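Local structure of GntR-family protein transcriptional regulator (3F8M) at residues A[38-41]-A[42-46]; A[53-56]-A[57-61]; A[168-171]-A[172-176]; A[213-216]-A[217-221]. The protein represses transcription of the phnDCE operon, which serves phosphate uptake, when phosphate is available to the cell. One frame throughout, in Å; residues are numbered along the deposited sequence.

Interaction 1: A[38-41]-A[42-46]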
loop_
_atom_site.group_PDB
_atom_site.type_symbol
_atom_site.label_atom_id
_atom_site.label_comp_id
_atom_site.label_asym_id
_atom_site.label_seq_id
_atom_site.Cartn_x
_atom_site.Cartn_y
_atom_site.Cartn_z
ATOM N N ALA A 38 -24.014 -24.619 7.486
ATOM C CA ALA A 38 -23.037 -25.313 6.627
ATOM C C ALA A 38 -23.432 -25.291 5.141
ATOM O O ALA A 38 -24.639 -25.190 4.750
ATOM C CB ALA A 38 -22.744 -26.785 7.113
ATOM N N GLU A 39 -22.389 -25.356 4.321
ATOM C CA GLU A 39 -22.537 -25.231 2.890
ATOM C C GLU A 39 -23.590 -26.194 2.375
ATOM O O GLU A 39 -24.455 -25.786 1.644
ATOM C CB GLU A 39 -21.185 -25.374 2.168
ATOM C CG GLU A 39 -20.533 -26.725 2.099
ATOM C CD GLU A 39 -19.443 -26.777 0.976
ATOM O OE1 GLU A 39 -18.642 -25.812 0.831
ATOM O OE2 GLU A 39 -19.392 -27.786 0.232
ATOM N N ARG A 40 -23.570 -27.435 2.833
ATOM C CA ARG A 40 -24.544 -28.416 2.341
ATOM C C ARG A 40 -25.986 -28.051 2.673
ATOM O O ARG A 40 -26.877 -28.287 1.835
ATOM C CB ARG A 40 -24.251 -29.796 2.896
ATOM C CG ARG A 40 -24.862 -30.920 2.113
ATOM C CD ARG A 40 -24.043 -32.183 2.398
ATOM N NE ARG A 40 -24.854 -33.371 2.156
ATOM C CZ ARG A 40 -24.932 -34.004 0.991
ATOM N NH1 ARG A 40 -24.235 -33.574 -0.059
ATOM N NH2 ARG A 40 -25.713 -35.070 0.883
ATOM N N GLU A 41 -26.225 -27.495 3.878
ATOM C CA GLU A 41 -27.583 -27.112 4.258
ATOM C C GLU A 41 -28.083 -26.010 3.354
ATOM O O GLU A 41 -29.222 -26.056 2.840
ATOM C CB GLU A 41 -27.697 -26.697 5.748
ATOM C CG GLU A 41 -29.046 -26.027 6.051
ATOM C CD GLU A 41 -29.373 -25.942 7.543
ATOM O OE1 GLU A 41 -28.458 -26.080 8.386
ATOM O OE2 GLU A 41 -30.561 -25.717 7.854
ATOM N N ILE A 42 -27.231 -25.016 3.135
ATOM C CA ILE A 42 -27.589 -23.915 2.258
ATOM C C ILE A 42 -27.901 -24.431 0.845
ATOM O O ILE A 42 -28.906 -24.054 0.222
ATOM C CB ILE A 42 -26.448 -22.834 2.189
ATOM C CG1 ILE A 42 -26.026 -22.383 3.598
ATOM C CG2 ILE A 42 -26.899 -21.640 1.345
ATOM C CD1 ILE A 42 -24.922 -21.293 3.589
ATOM N N ALA A 43 -27.026 -25.286 0.334
ATOM C CA ALA A 43 -27.212 -25.795 -1.023
ATOM C C ALA A 43 -28.586 -26.455 -1.161
ATOM O O ALA A 43 -29.334 -26.169 -2.110
ATOM C CB ALA A 43 -26.073 -26.758 -1.385
ATOM N N GLU A 44 -28.931 -27.297 -0.193
ATOM C CA GLU A 44 -30.217 -27.993 -0.194
ATOM C C GLU A 44 -31.400 -27.019 -0.047
ATOM O O GLU A 44 -32.416 -27.172 -0.730
ATOM C CB GLU A 44 -30.236 -29.117 0.858
ATOM C CG GLU A 44 -29.036 -30.074 0.693
ATOM C CD GLU A 44 -29.259 -31.494 1.245
ATOM O OE1 GLU A 44 -30.041 -31.671 2.208
ATOM O OE2 GLU A 44 -28.628 -32.436 0.699
ATOM N N GLN A 45 -31.227 -25.992 0.788
ATOM C CA GLN A 45 -32.254 -24.965 0.993
ATOM C C GLN A 45 -32.578 -24.357 -0.357
ATOM O O GLN A 45 -33.743 -24.264 -0.723
ATOM C CB GLN A 45 -31.776 -23.898 1.997
ATOM C CG GLN A 45 -32.845 -22.884 2.416
ATOM C CD GLN A 45 -32.383 -21.906 3.519
ATOM O OE1 GLN A 45 -31.277 -22.020 4.066
ATOM N NE2 GLN A 45 -33.236 -20.939 3.839
ATOM N N PHE A 46 -31.545 -24.028 -1.138
ATOM C CA PHE A 46 -31.740 -23.311 -2.404
ATOM C C PHE A 46 -31.588 -24.121 -3.716
ATOM O O PHE A 46 -31.358 -23.543 -4.785
ATOM C CB PHE A 46 -30.865 -22.046 -2.410
ATOM C CG PHE A 46 -31.097 -21.166 -1.210
ATOM C CD1 PHE A 46 -32.332 -20.528 -1.023
ATOM C CD2 PHE A 46 -30.104 -20.998 -0.245
ATOM C CE1 PHE A 46 -32.577 -19.727 0.115
ATOM C CE2 PHE A 46 -30.330 -20.182 0.890
ATOM C CZ PHE A 46 -31.574 -19.556 1.064
#

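Interaction 2: A[53-56]-A[57-61]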
loop_
_atom_site.group_PDB
_atom_site.type_symbol
_atom_site.label_atom_id
_atom_site.label_comp_id
_atom_site.label_asym_id
_atom_site.label_seq_id
_atom_site.Cartn_x
_atom_site.Cartn_y
_atom_site.Cartn_z
ATOM N N VAL A 53 -22.622 -23.159 -3.553
ATOM C CA VAL A 53 -22.641 -22.372 -2.307
ATOM C C VAL A 53 -21.194 -22.044 -1.940
ATOM O O VAL A 53 -20.874 -20.886 -1.666
ATOM C CB VAL A 53 -23.392 -23.085 -1.148
ATOM C CG1 VAL A 53 -23.280 -22.292 0.160
ATOM C CG2 VAL A 53 -24.854 -23.282 -1.503
ATOM N N ARG A 54 -20.311 -23.042 -1.996
ATOM C CA ARG A 54 -18.878 -22.847 -1.682
ATOM C C ARG A 54 -18.307 -21.661 -2.441
ATOM O O ARG A 54 -17.573 -20.829 -1.893
ATOM C CB ARG A 54 -18.073 -24.093 -2.056
ATOM C CG ARG A 54 -16.596 -24.113 -1.626
ATOM C CD ARG A 54 -15.952 -25.461 -2.000
ATOM N NE ARG A 54 -16.876 -26.553 -1.673
ATOM C CZ ARG A 54 -16.683 -27.844 -1.935
ATOM N NH1 ARG A 54 -15.568 -28.254 -2.538
ATOM N NH2 ARG A 54 -17.618 -28.726 -1.583
ATOM N N GLN A 55 -18.600 -21.626 -3.735
ATOM C CA GLN A 55 -18.096 -20.582 -4.590
ATOM C C GLN A 55 -18.703 -19.214 -4.243
ATOM O O GLN A 55 -17.997 -18.210 -4.254
ATOM C CB GLN A 55 -18.402 -20.955 -6.048
ATOM C CG GLN A 55 -18.119 -19.831 -7.054
ATOM C CD GLN A 55 -16.663 -19.435 -7.081
ATOM O OE1 GLN A 55 -15.777 -20.212 -6.673
ATOM N NE2 GLN A 55 -16.391 -18.214 -7.567
ATOM N N ALA A 56 -19.999 -19.156 -3.957
ATOM C CA ALA A 56 -20.600 -17.859 -3.623
ATOM C C ALA A 56 -19.995 -17.343 -2.313
ATOM O O ALA A 56 -19.676 -16.136 -2.201
ATOM C CB ALA A 56 -22.119 -17.951 -3.536
ATOM N N LEU A 57 -19.766 -18.244 -1.352
ATOM C CA LEU A 57 -19.122 -17.830 -0.071
ATOM C C LEU A 57 -17.686 -17.359 -0.226
ATOM O O LEU A 57 -17.259 -16.365 0.395
ATOM C CB LEU A 57 -19.195 -18.920 0.992
ATOM C CG LEU A 57 -20.601 -19.238 1.503
ATOM C CD1 LEU A 57 -20.548 -20.426 2.460
ATOM C CD2 LEU A 57 -21.330 -18.013 2.118
ATOM N N ARG A 58 -16.945 -18.057 -1.075
ATOM C CA ARG A 58 -15.606 -17.632 -1.417
ATOM C C ARG A 58 -15.552 -16.231 -2.070
ATOM O O ARG A 58 -14.635 -15.446 -1.768
ATOM C CB ARG A 58 -14.909 -18.709 -2.258
ATOM C CG ARG A 58 -13.522 -18.328 -2.622
ATOM C CD ARG A 58 -12.506 -19.394 -2.314
ATOM N NE ARG A 58 -11.232 -18.868 -2.759
ATOM C CZ ARG A 58 -10.462 -19.458 -3.663
ATOM N NH1 ARG A 58 -10.806 -20.648 -4.169
ATOM N NH2 ARG A 58 -9.335 -18.869 -4.027
ATOM N N GLU A 59 -16.554 -15.900 -2.886
ATOM C CA GLU A 59 -16.661 -14.570 -3.506
ATOM C C GLU A 59 -16.937 -13.499 -2.433
ATOM O O GLU A 59 -16.357 -12.411 -2.461
ATOM C CB GLU A 59 -17.752 -14.548 -4.576
ATOM C CG GLU A 59 -17.434 -15.440 -5.815
ATOM C CD GLU A 59 -18.628 -15.602 -6.767
ATOM O OE1 GLU A 59 -19.588 -14.812 -6.642
ATOM O OE2 GLU A 59 -18.620 -16.528 -7.624
ATOM N N LEU A 60 -17.807 -13.828 -1.482
ATOM C CA LEU A 60 -18.054 -12.935 -0.353
ATOM C C LEU A 60 -16.798 -12.707 0.462
ATOM O O LEU A 60 -16.591 -11.593 0.981
ATOM C CB LEU A 60 -19.159 -13.499 0.537
ATOM C CG LEU A 60 -20.550 -13.477 -0.091
ATOM C CD1 LEU A 60 -21.498 -14.333 0.724
ATOM C CD2 LEU A 60 -21.093 -12.051 -0.214
ATOM N N LEU A 61 -15.971 -13.750 0.596
ATOM C CA LEU A 61 -14.775 -13.685 1.401
ATOM C C LEU A 61 -13.763 -12.760 0.740
ATOM O O LEU A 61 -13.125 -11.940 1.403
ATOM C CB LEU A 61 -14.158 -15.063 1.596
ATOM C CG LEU A 61 -13.023 -15.193 2.631
ATOM C CD1 LEU A 61 -13.067 -16.577 3.287
ATOM C CD2 LEU A 61 -11.576 -14.887 2.101
#

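Interaction 3: A[168-171]-A[172-176]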
loop_
_atom_site.group_PDB
_atom_site.type_symbol
_atom_site.label_atom_id
_atom_site.label_comp_id
_atom_site.label_asym_id
_atom_site.label_seq_id
_atom_site.Cartn_x
_atom_site.Cartn_y
_atom_site.Cartn_z
ATOM N N TYR A 168 -10.856 17.923 -0.371
ATOM C CA TYR A 168 -10.512 18.042 -1.791
ATOM C C TYR A 168 -11.614 18.782 -2.565
ATOM O O TYR A 168 -11.338 19.605 -3.456
ATOM C CB TYR A 168 -10.279 16.651 -2.384
ATOM C CG TYR A 168 -8.915 16.051 -2.061
ATOM C CD1 TYR A 168 -8.164 16.485 -0.967
ATOM C CD2 TYR A 168 -8.397 15.008 -2.834
ATOM C CE1 TYR A 168 -6.921 15.938 -0.677
ATOM C CE2 TYR A 168 -7.167 14.430 -2.525
ATOM C CZ TYR A 168 -6.430 14.912 -1.461
ATOM O OH TYR A 168 -5.195 14.356 -1.198
ATOM N N ALA A 169 -12.862 18.534 -2.196
ATOM C CA ALA A 169 -13.994 19.227 -2.856
ATOM C C ALA A 169 -13.950 20.724 -2.541
ATOM O O ALA A 169 -14.172 21.573 -3.416
ATOM C CB ALA A 169 -15.340 18.607 -2.424
ATOM N N GLU A 170 -13.609 21.044 -1.298
ATOM C CA GLU A 170 -13.478 22.444 -0.906
ATOM C C GLU A 170 -12.357 23.134 -1.652
ATOM O O GLU A 170 -12.496 24.285 -2.077
ATOM C CB GLU A 170 -13.281 22.575 0.613
ATOM C CG GLU A 170 -12.880 24.006 1.062
ATOM C CD GLU A 170 -14.046 24.986 0.995
ATOM O OE1 GLU A 170 -15.191 24.507 0.985
ATOM O OE2 GLU A 170 -13.818 26.213 0.992
ATOM N N ILE A 171 -11.231 22.452 -1.784
ATOM C CA ILE A 171 -10.113 23.014 -2.527
ATOM C C ILE A 171 -10.467 23.177 -4.018
ATOM O O ILE A 171 -10.183 24.231 -4.625
ATOM C CB ILE A 171 -8.777 22.250 -2.247
ATOM C CG1 ILE A 171 -8.312 22.521 -0.821
ATOM C CG2 ILE A 171 -7.666 22.643 -3.311
ATOM C CD1 ILE A 171 -7.118 21.668 -0.277
ATOM N N ARG A 172 -11.125 22.177 -4.609
ATOM C CA ARG A 172 -11.574 22.296 -5.999
ATOM C C ARG A 172 -12.526 23.495 -6.198
ATOM O O ARG A 172 -12.379 24.237 -7.192
ATOM C CB ARG A 172 -12.246 21.015 -6.468
ATOM C CG ARG A 172 -11.255 19.910 -6.699
ATOM C CD ARG A 172 -11.965 18.646 -7.181
ATOM N NE ARG A 172 -10.967 17.590 -7.340
ATOM C CZ ARG A 172 -10.874 16.488 -6.600
ATOM N NH1 ARG A 172 -11.736 16.242 -5.634
ATOM N NH2 ARG A 172 -9.889 15.622 -6.853
ATOM N N SER A 173 -13.423 23.699 -5.227
ATOM C CA SER A 173 -14.428 24.798 -5.243
ATOM C C SER A 173 -13.757 26.168 -5.192
ATOM O O SER A 173 -14.361 27.158 -5.584
ATOM C CB SER A 173 -15.476 24.635 -4.113
ATOM O OG SER A 173 -15.003 25.077 -2.851
ATOM N N ARG A 174 -12.488 26.203 -4.773
ATOM C CA ARG A 174 -11.702 27.445 -4.771
ATOM C C ARG A 174 -10.874 27.656 -6.077
ATOM O O ARG A 174 -10.044 28.559 -6.157
ATOM C CB ARG A 174 -10.845 27.542 -3.501
ATOM C CG ARG A 174 -11.691 27.631 -2.182
ATOM C CD ARG A 174 -10.887 27.232 -0.908
ATOM N NE ARG A 174 -11.533 27.692 0.321
ATOM C CZ ARG A 174 -11.151 28.768 1.017
ATOM N NH1 ARG A 174 -10.119 29.490 0.621
ATOM N NH2 ARG A 174 -11.798 29.111 2.118
ATOM N N GLY A 175 -11.126 26.813 -7.077
ATOM C CA GLY A 175 -10.489 26.912 -8.406
ATOM C C GLY A 175 -9.130 26.243 -8.495
ATOM O O GLY A 175 -8.313 26.568 -9.365
ATOM N N ILE A 176 -8.868 25.315 -7.581
ATOM C CA ILE A 176 -7.555 24.654 -7.492
ATOM C C ILE A 176 -7.772 23.205 -7.862
ATOM O O ILE A 176 -8.529 22.487 -7.193
ATOM C CB ILE A 176 -6.949 24.797 -6.067
ATOM C CG1 ILE A 176 -6.765 26.281 -5.724
ATOM C CG2 ILE A 176 -5.636 23.986 -5.917
ATOM C CD1 ILE A 176 -6.491 26.570 -4.231
#

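Interaction 4: A[213-216]-A[217-221]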
loop_
_atom_site.group_PDB
_atom_site.type_symbol
_atom_site.label_atom_id
_atom_site.label_comp_id
_atom_site.label_asym_id
_atom_site.label_seq_id
_atom_site.Cartn_x
_atom_site.Cartn_y
_atom_site.Cartn_z
ATOM N N SER A 213 0.322 16.910 -2.945
ATOM C CA SER A 213 -0.535 17.146 -4.096
ATOM C C SER A 213 -0.148 18.457 -4.726
ATOM O O SER A 213 0.254 19.401 -4.027
ATOM C CB SER A 213 -2.019 17.216 -3.698
ATOM O OG SER A 213 -2.436 16.042 -3.075
ATOM N N TYR A 214 -0.312 18.503 -6.046
ATOM C CA TYR A 214 0.068 19.615 -6.876
ATOM C C TYR A 214 -1.086 20.002 -7.812
ATOM O O TYR A 214 -1.830 19.143 -8.314
ATOM C CB TYR A 214 1.295 19.242 -7.727
ATOM C CG TYR A 214 2.516 18.856 -6.908
ATOM C CD1 TYR A 214 3.407 19.824 -6.481
ATOM C CD2 TYR A 214 2.746 17.528 -6.572
ATOM C CE1 TYR A 214 4.522 19.470 -5.714
ATOM C CE2 TYR A 214 3.840 17.157 -5.818
ATOM C CZ TYR A 214 4.718 18.125 -5.406
ATOM O OH TYR A 214 5.793 17.747 -4.680
ATOM N N ASP A 215 -1.211 21.302 -8.022
ATOM C CA ASP A 215 -2.325 21.880 -8.771
ATOM C C ASP A 215 -1.974 22.047 -10.254
ATOM O O ASP A 215 -0.931 21.566 -10.716
ATOM C CB ASP A 215 -2.820 23.205 -8.146
ATOM C CG ASP A 215 -1.833 24.354 -8.299
ATOM O OD1 ASP A 215 -0.932 24.276 -9.164
ATOM O OD2 ASP A 215 -1.957 25.356 -7.563
ATOM N N GLN A 216 -2.843 22.751 -10.971
ATOM C CA GLN A 216 -2.711 22.928 -12.430
ATOM C C GLN A 216 -1.449 23.723 -12.827
ATOM O O GLN A 216 -0.983 23.616 -13.974
ATOM C CB GLN A 216 -3.990 23.549 -13.019
ATOM C CG GLN A 216 -4.327 24.955 -12.506
ATOM C CD GLN A 216 -5.321 24.941 -11.336
ATOM O OE1 GLN A 216 -5.177 24.160 -10.397
ATOM N NE2 GLN A 216 -6.327 25.822 -11.390
ATOM N N ASP A 217 -0.911 24.511 -11.899
ATOM C CA ASP A 217 0.351 25.208 -12.115
ATOM C C ASP A 217 1.554 24.489 -11.509
ATOM O O ASP A 217 2.636 25.079 -11.414
ATOM C CB ASP A 217 0.277 26.609 -11.528
ATOM C CG ASP A 217 -0.765 27.460 -12.206
ATOM O OD1 ASP A 217 -0.907 27.329 -13.439
ATOM O OD2 ASP A 217 -1.460 28.231 -11.505
ATOM N N ASP A 218 1.344 23.253 -11.060
ATOM C CA ASP A 218 2.353 22.498 -10.329
ATOM C C ASP A 218 2.783 23.187 -9.028
ATOM O O ASP A 218 3.947 23.105 -8.629
ATOM C CB ASP A 218 3.572 22.265 -11.230
ATOM C CG ASP A 218 4.268 20.979 -10.924
ATOM O OD1 ASP A 218 3.579 19.961 -10.620
ATOM O OD2 ASP A 218 5.513 21.002 -10.989
ATOM N N VAL A 219 1.854 23.897 -8.381
ATOM C CA VAL A 219 2.112 24.507 -7.087
ATOM C C VAL A 219 1.521 23.558 -6.038
ATOM O O VAL A 219 0.422 23.047 -6.239
ATOM C CB VAL A 219 1.476 25.892 -6.974
ATOM C CG1 VAL A 219 1.826 26.552 -5.655
ATOM C CG2 VAL A 219 1.920 26.800 -8.160
ATOM N N ALA A 220 2.273 23.309 -4.961
ATOM C CA ALA A 220 1.837 22.363 -3.919
ATOM C C ALA A 220 0.526 22.828 -3.271
ATOM O O ALA A 220 0.349 23.990 -2.962
ATOM C CB ALA A 220 2.912 22.145 -2.878
ATOM N N ILE A 221 -0.385 21.882 -3.095
ATOM C CA ILE A 221 -1.697 22.128 -2.478
ATOM C C ILE A 221 -1.626 21.797 -0.966
ATOM O O ILE A 221 -2.190 22.520 -0.136
ATOM C CB ILE A 221 -2.765 21.247 -3.210
ATOM C CG1 ILE A 221 -2.964 21.713 -4.668
ATOM C CG2 ILE A 221 -4.136 21.166 -2.472
ATOM C CD1 ILE A 221 -3.800 20.672 -5.531
HETATM O O HOH W 1 -1.262 27.868 -8.782
#

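Interaction 1: A[38-41]-A[42-46]
Ile42 closes the first turn of the short helix 39-45 by sending its N-H to Ala38 O, the carbonyl of the N-cap residue, at 3.1 Å and 171°. Three residues on, Gln45 N reaches Glu41 O at 2.9 Å, while CB of Gln45 rests against the same oxygen. The Ile42 side chain runs back along the turn: CG1 stands beside its own backbone N (chi1 -52°), which brings it to 3.3 Å from Ala38 O, and the side chain, nearest at CB, packs on Val53 of helix 50-62. The Glu41 chain is extended, its CG anti to the backbone N.

Arg40 and Glu44 share an exposed flank. The aliphatic part of Glu44 does most of the touching, its CG lying 3.0 Å from Arg40 O. The charged ends meet only loosely: Glu44 OE2 hangs over one face of the Arg40 guanidinium, off towards its rim, 3.9 Å from NH2, with the two planes 48° apart.

This is the first helix of the predicted helix-turn-helix, and Glu39 at its start forms salt bridges with Arg50 and Arg54 of the second. Four main-chain N-H...O bonds tie the turn together across the contact, whereas the Arg40-Glu44 pair, with no N-H aimed at the carboxylate, probably adds little beyond a weak attraction of charges.

Interaction 2: A[53-56]-A[57-61]
Leu57 lies against Val53 one turn back along helix 50-62, the two chains side by side and pointing the same way, with Leu57 CD1 4.0 Å from Val53 CG1. Leu57 CG lies 3.6 Å from Val53 O. The main chain here is regular: Leu57 N donates to Val53 O at 2.9 Å, and Leu60 N to Ala56 O. The small CB of Ala56 packs on Arg20 and Leu23 of helix 15-29, while Leu60 reaches Leu27 of the same helix and Val66 of the following strand. Val53, Ala56, Leu57 and Leu60 are all buried and make up the tight side of the contact.

Helix 50-62 is the second helix of the helix-turn-helix predicted for residues 39-58, which in winged GntR-type domains is the recognition helix, and probably is here.

The loose side is polar. Arg54 is exposed and stretches away from the turn to pair with Glu39. Gln55 makes the one side-chain hydrogen bond of the contact: a bend at chi2 (62°) brings NE2 to 2.8 Å from Glu59 OE2, with an N-H...O angle of 153°. The acceptor offers its anti lone pair, and the amide and carboxylate planes are turned 66° apart. Glu59 OE2 also takes a salt bridge from Arg20, so two donors hold this oxygen. The flank of Gln55 and Arg58 does not simply face solvent, for the two pack on Glu114 and Val115 of the second subunit, and Arg58 NH1 forms a salt bridge with Asp113 of that subunit.

Interaction 3: A[168-171]-A[172-176]
Helix 167-173 of the UTRA domain runs in regular i to i+4 bonds as far as Ser173 N to Ala169 O, 2.9 Å, and then ends in a Schellman motif: Gly175, at a positive phi of 85°, bonds through its N to Arg172 O at 2.9 Å, and Ile176 N makes a weak bond to Ile171 O as the chain turns back at the helix end. Arg174 N also turns to Ile171 O. The reversal lets CG2 of Ile176 meet CG2 of Ile171 at 3.6 Å, the two branched chains crossing at a slant, and both isoleucines pack on Ile221 of strand 220-229. Arg172 lies extended, with NH1 3.6 Å from Tyr168 CB, and its NH2 bonds to Met86 O. Ser173 folds its hydroxyl between its backbone N and carbonyl carbon (chi1 80°), so that OG donates to Glu170 O at 2.7 Å.

Glu170 and Arg174 form a salt bridge that Thr160 shares: its OG1 bonds both Glu170 OE2 and Arg174 NH2, tying the pair to helix 157-160. Arg174 NE meets Glu170 OE2 at 2.8 Å, nearly straight at 170°, with the oxygen in the guanidinium plane and using its anti lone pair.

Interaction 4: A[213-216]-A[217-221]
Asp215 OD1 reaches over the bend of the hairpin and takes two backbone N-H groups, from Asp217 at 2.7 Å, which makes an Asx turn, and from Val219 at 2.9 Å. The donors come from opposite faces of the carboxylate, each well out of its plane; the Val219 bond is the straighter, at 166° against 134°. A chi1 of 70° turns the Asp215 carboxylate back over the bend and alongside Val219. The main chain closes the same bend as a type I turn, Asp218 N donating to Asp215 O at 2.9 Å. With Asp218 at positive phi and Asp215 N bonded to Val219 O, this is a type I turn with a G1 bulge.

Behind the turn the strands of the beta hairpin, 206-214 and 220-229, pair antiparallel. Ile221 N bonds to Ser213 O at 2.7 Å, beyond the non-hydrogen-bonded pair Tyr214-Ala220. The Tyr214 ring leans towards Ala220, CE1 4.2 Å from its CB, and Ile221 CD1 lies 3.6 Å from Asp215 N.

Further out, Asp215 OD2 forms a salt bridge with Arg153 and shares a water with Asp217 OD2, the water donating to both. Arg180 pairs with Asp218 OD1 and makes a cation-pi contact with Tyr214. The hairpin belongs to the large antiparallel UTRA sheet. Two N-H groups on OD1 and an arginine on OD2 probably keep Asp215 ionised and fix its rotation, while the bridging water and the two arginines would temper the crowding of three acidic residues in one turn.

The four contacts fall into two pairs on opposite sides of the chain's centre. Interactions 1 and 2, on consecutive helices of the DNA-binding domain, have centres 13 Å apart and are joined by a salt bridge from Glu39 OE2 to Arg54 NH2 (2.7 Å). Interactions 3 and 4, 12 Å apart between centres in the UTRA domain, meet through a probable hydrogen bond from Gln216 NE2 to Gly175 O (2.9 Å) and through Ile176 CG2, which lies 3.7 Å from Asp215 CB. Between the two pairs, interactions 2 and 3 are about 27 Å apart at their nearest atoms. A bound glycerol, probably from crystallisation, lies about 5 Å from the Tyr214 side chain of interaction 4.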